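PDB 6R5T: periplasmic beta-glucosidase from Pseudomonas aeruginosa, which is a glycoside hydrolase of family 3 that probably hydrolyses terminal, non-reducing beta-D-glucosyl residues, releasing beta-D-glucose. Local coordinates for the interface of chains A and B. Numbering follows the deposited sequence. Chains: chain A/B, Periplasmic beta-glucosidase.

The interface of chains A and B. Residues chain A 594-595; chain B 190, 445, 485-486.
A:Tyr595 reaches across the two-fold interface with its ring between B:Tyr190 and B:Glu486 on one side and B:Tyr445 on the other, with B:His485 at its tip. In this pair, a worked example of subunits sharing a site's border, a loop of one subunit appears to edge its neighbour's glycan pocket, which may matter if the dimer is the biological form. Its CG lies anti to its own carbonyl carbon (chi1 -67°), which sends the ring toward B:Glu486, a residue of that pocket. This flank is the more firmly fixed: B:Tyr190 OH, the phenol oxygen, meets the rim of the A:Tyr595 ring in its plane, 3.6 Å from A:Tyr595 CD1. The carboxylate carbon CD of B:Glu486 lies 3.8 Å from A:Tyr595 CD1, ring and carboxylate planes 64° apart. Within chain B, B:Tyr190 OH donates a 2.6 Å hydrogen bond to B:Glu486 OE2 on its anti side, 30° out of the carboxylate plane, and so helps to fix the carboxylate. At the tip, A:Tyr595 OH comes to the edge of the B:His485 imidazole, a weak hydrogen bond of 3.3 Å to NE2. The opposite flank is close but poorly ordered at B:Tyr445, and water-linked. The aliphatic part of A:Lys594 runs antiparallel to the B:Tyr445 side chain, putting CD 3.5 Å from CE2. A water tentatively reaches B:Tyr445 OH; its surer contact, nearly straight, is 3.0 Å to A:Lys594 N.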
ATOM      1  N   LYS A 594     -20.964  -5.767  -8.872  1.00 20.89           N
ATOM      2  CA  LYS A 594     -19.791  -5.450  -9.696  1.00 22.11           C
ATOM      3  C   LYS A 594     -19.222  -4.089  -9.252  1.00 16.74           C
ATOM      4  O   LYS A 594     -17.998  -3.995  -9.112  1.00 18.59           O
ATOM      5  CB  LYS A 594     -20.182  -5.407 -11.172  1.00 22.57           C
ATOM      6  CG  LYS A 594     -19.016  -5.047 -12.089  1.00 29.89           C
ATOM      7  CD  LYS A 594     -19.278  -5.154 -13.597  1.00 32.65           C
ATOM      8  CE  LYS A 594     -18.410  -6.191 -14.302  1.00 36.71           C
ATOM      9  NZ  LYS A 594     -18.656  -6.254 -15.773  1.00 35.44           N
ATOM     10  N   TYR A 595     -20.052  -3.072  -9.079  1.00 18.10           N
ATOM     11  CA  TYR A 595     -19.575  -1.677  -8.853  1.00 17.86           C
ATOM     12  C   TYR A 595     -19.431  -1.420  -7.359  1.00 16.20           C
ATOM     13  O   TYR A 595     -20.104  -0.527  -6.756  1.00 16.65           O
ATOM     14  CB  TYR A 595     -20.440  -0.658  -9.584  1.00 19.47           C
ATOM     15  CG  TYR A 595     -20.291  -0.797 -11.072  1.00 20.28           C
ATOM     16  CD1 TYR A 595     -19.157  -0.310 -11.695  1.00 24.08           C
ATOM     17  CD2 TYR A 595     -21.195  -1.524 -11.826  1.00 22.74           C
ATOM     18  CE1 TYR A 595     -18.948  -0.488 -13.050  1.00 24.82           C
ATOM     19  CE2 TYR A 595     -20.990  -1.726 -13.186  1.00 26.17           C
ATOM     20  CZ  TYR A 595     -19.874  -1.196 -13.798  1.00 26.44           C
ATOM     21  OH  TYR A 595     -19.666  -1.355 -15.138  1.00 31.29           O
TER
ATOM     22  N   TYR B 190     -12.656   2.817  -5.298  1.00 11.26           N
ATOM     23  CA  TYR B 190     -13.470   3.565  -4.344  1.00 11.63           C
ATOM     24  C   TYR B 190     -12.893   3.497  -2.926  1.00 12.28           C
ATOM     25  O   TYR B 190     -13.482   4.097  -2.028  1.00 12.94           O
ATOM     26  CB  TYR B 190     -14.898   3.049  -4.300  1.00 12.62           C
ATOM     27  CG  TYR B 190     -15.501   2.660  -5.614  1.00 12.68           C
ATOM     28  CD1 TYR B 190     -15.621   3.587  -6.641  1.00 12.96           C
ATOM     29  CD2 TYR B 190     -15.950   1.369  -5.817  1.00 13.90           C
ATOM     30  CE1 TYR B 190     -16.259   3.233  -7.820  1.00 13.00           C
ATOM     31  CE2 TYR B 190     -16.560   0.989  -6.991  1.00 13.93           C
ATOM     32  CZ  TYR B 190     -16.675   1.920  -8.019  1.00 12.58           C
ATOM     33  OH  TYR B 190     -17.395   1.606  -9.156  1.00 14.39           O
ATOM     34  N   TYR B 445     -22.953  -7.923 -17.765  1.00 30.10           N
ATOM     35  CA  TYR B 445     -23.942  -6.898 -18.192  1.00 40.14           C
ATOM     36  C   TYR B 445     -24.177  -6.992 -19.701  1.00 41.31           C
ATOM     37  O   TYR B 445     -25.312  -6.857 -20.171  1.00 42.53           O
ATOM     38  CB  TYR B 445     -23.456  -5.504 -17.813  1.00 43.44           C
ATOM     39  CG  TYR B 445     -23.618  -5.178 -16.352  1.00 52.28           C
ATOM     40  CD1 TYR B 445     -24.820  -4.698 -15.863  1.00 64.77           C
ATOM     41  CD2 TYR B 445     -22.586  -5.373 -15.451  1.00 56.11           C
ATOM     42  CE1 TYR B 445     -24.989  -4.403 -14.517  1.00 66.95           C
ATOM     43  CE2 TYR B 445     -22.742  -5.100 -14.105  1.00 56.53           C
ATOM     44  CZ  TYR B 445     -23.939  -4.600 -13.636  1.00 61.78           C
ATOM     45  OH  TYR B 445     -24.063  -4.318 -12.305  1.00 61.03           O
ATOM     46  N   HIS B 485     -10.946  -1.418 -15.982  1.00 18.51           N
ATOM     47  CA  HIS B 485     -12.087  -0.510 -16.060  1.00 19.49           C
ATOM     48  C   HIS B 485     -12.538  -0.163 -14.630  1.00 16.97           C
ATOM     49  O   HIS B 485     -11.946  -0.666 -13.660  1.00 16.76           O
ATOM     50  CB  HIS B 485     -12.988  -1.227 -17.057  1.00 31.75           C
ATOM     51  CG  HIS B 485     -14.426  -1.326 -16.789  1.00 33.84           C
ATOM     52  ND1 HIS B 485     -15.319  -1.236 -17.840  1.00 43.94           N
ATOM     53  CD2 HIS B 485     -15.150  -1.529 -15.675  1.00 38.62           C
ATOM     54  CE1 HIS B 485     -16.545  -1.305 -17.362  1.00 45.29           C
ATOM     55  NE2 HIS B 485     -16.464  -1.459 -16.022  1.00 39.29           N
ATOM     56  N   GLU B 486     -13.528   0.695 -14.516  1.00 15.72           N
ATOM     57  CA  GLU B 486     -14.054   0.999 -13.176  1.00 16.89           C
ATOM     58  C   GLU B 486     -14.358  -0.301 -12.432  1.00 15.71           C
ATOM     59  O   GLU B 486     -15.017  -1.248 -13.008  1.00 15.60           O
ATOM     60  CB  GLU B 486     -15.310   1.841 -13.302  1.00 17.73           C
ATOM     61  CG  GLU B 486     -15.911   2.156 -11.969  1.00 17.12           C
ATOM     62  CD  GLU B 486     -17.183   2.971 -12.035  1.00 19.50           C
ATOM     63  OE1 GLU B 486     -17.614   3.258 -13.180  1.00 22.46           O
ATOM     64  OE2 GLU B 486     -17.730   3.387 -10.958  1.00 18.00           O
TER
HETATM   65  O   HOH W   1     -23.640  -5.734 -10.260  1.00 40.81           O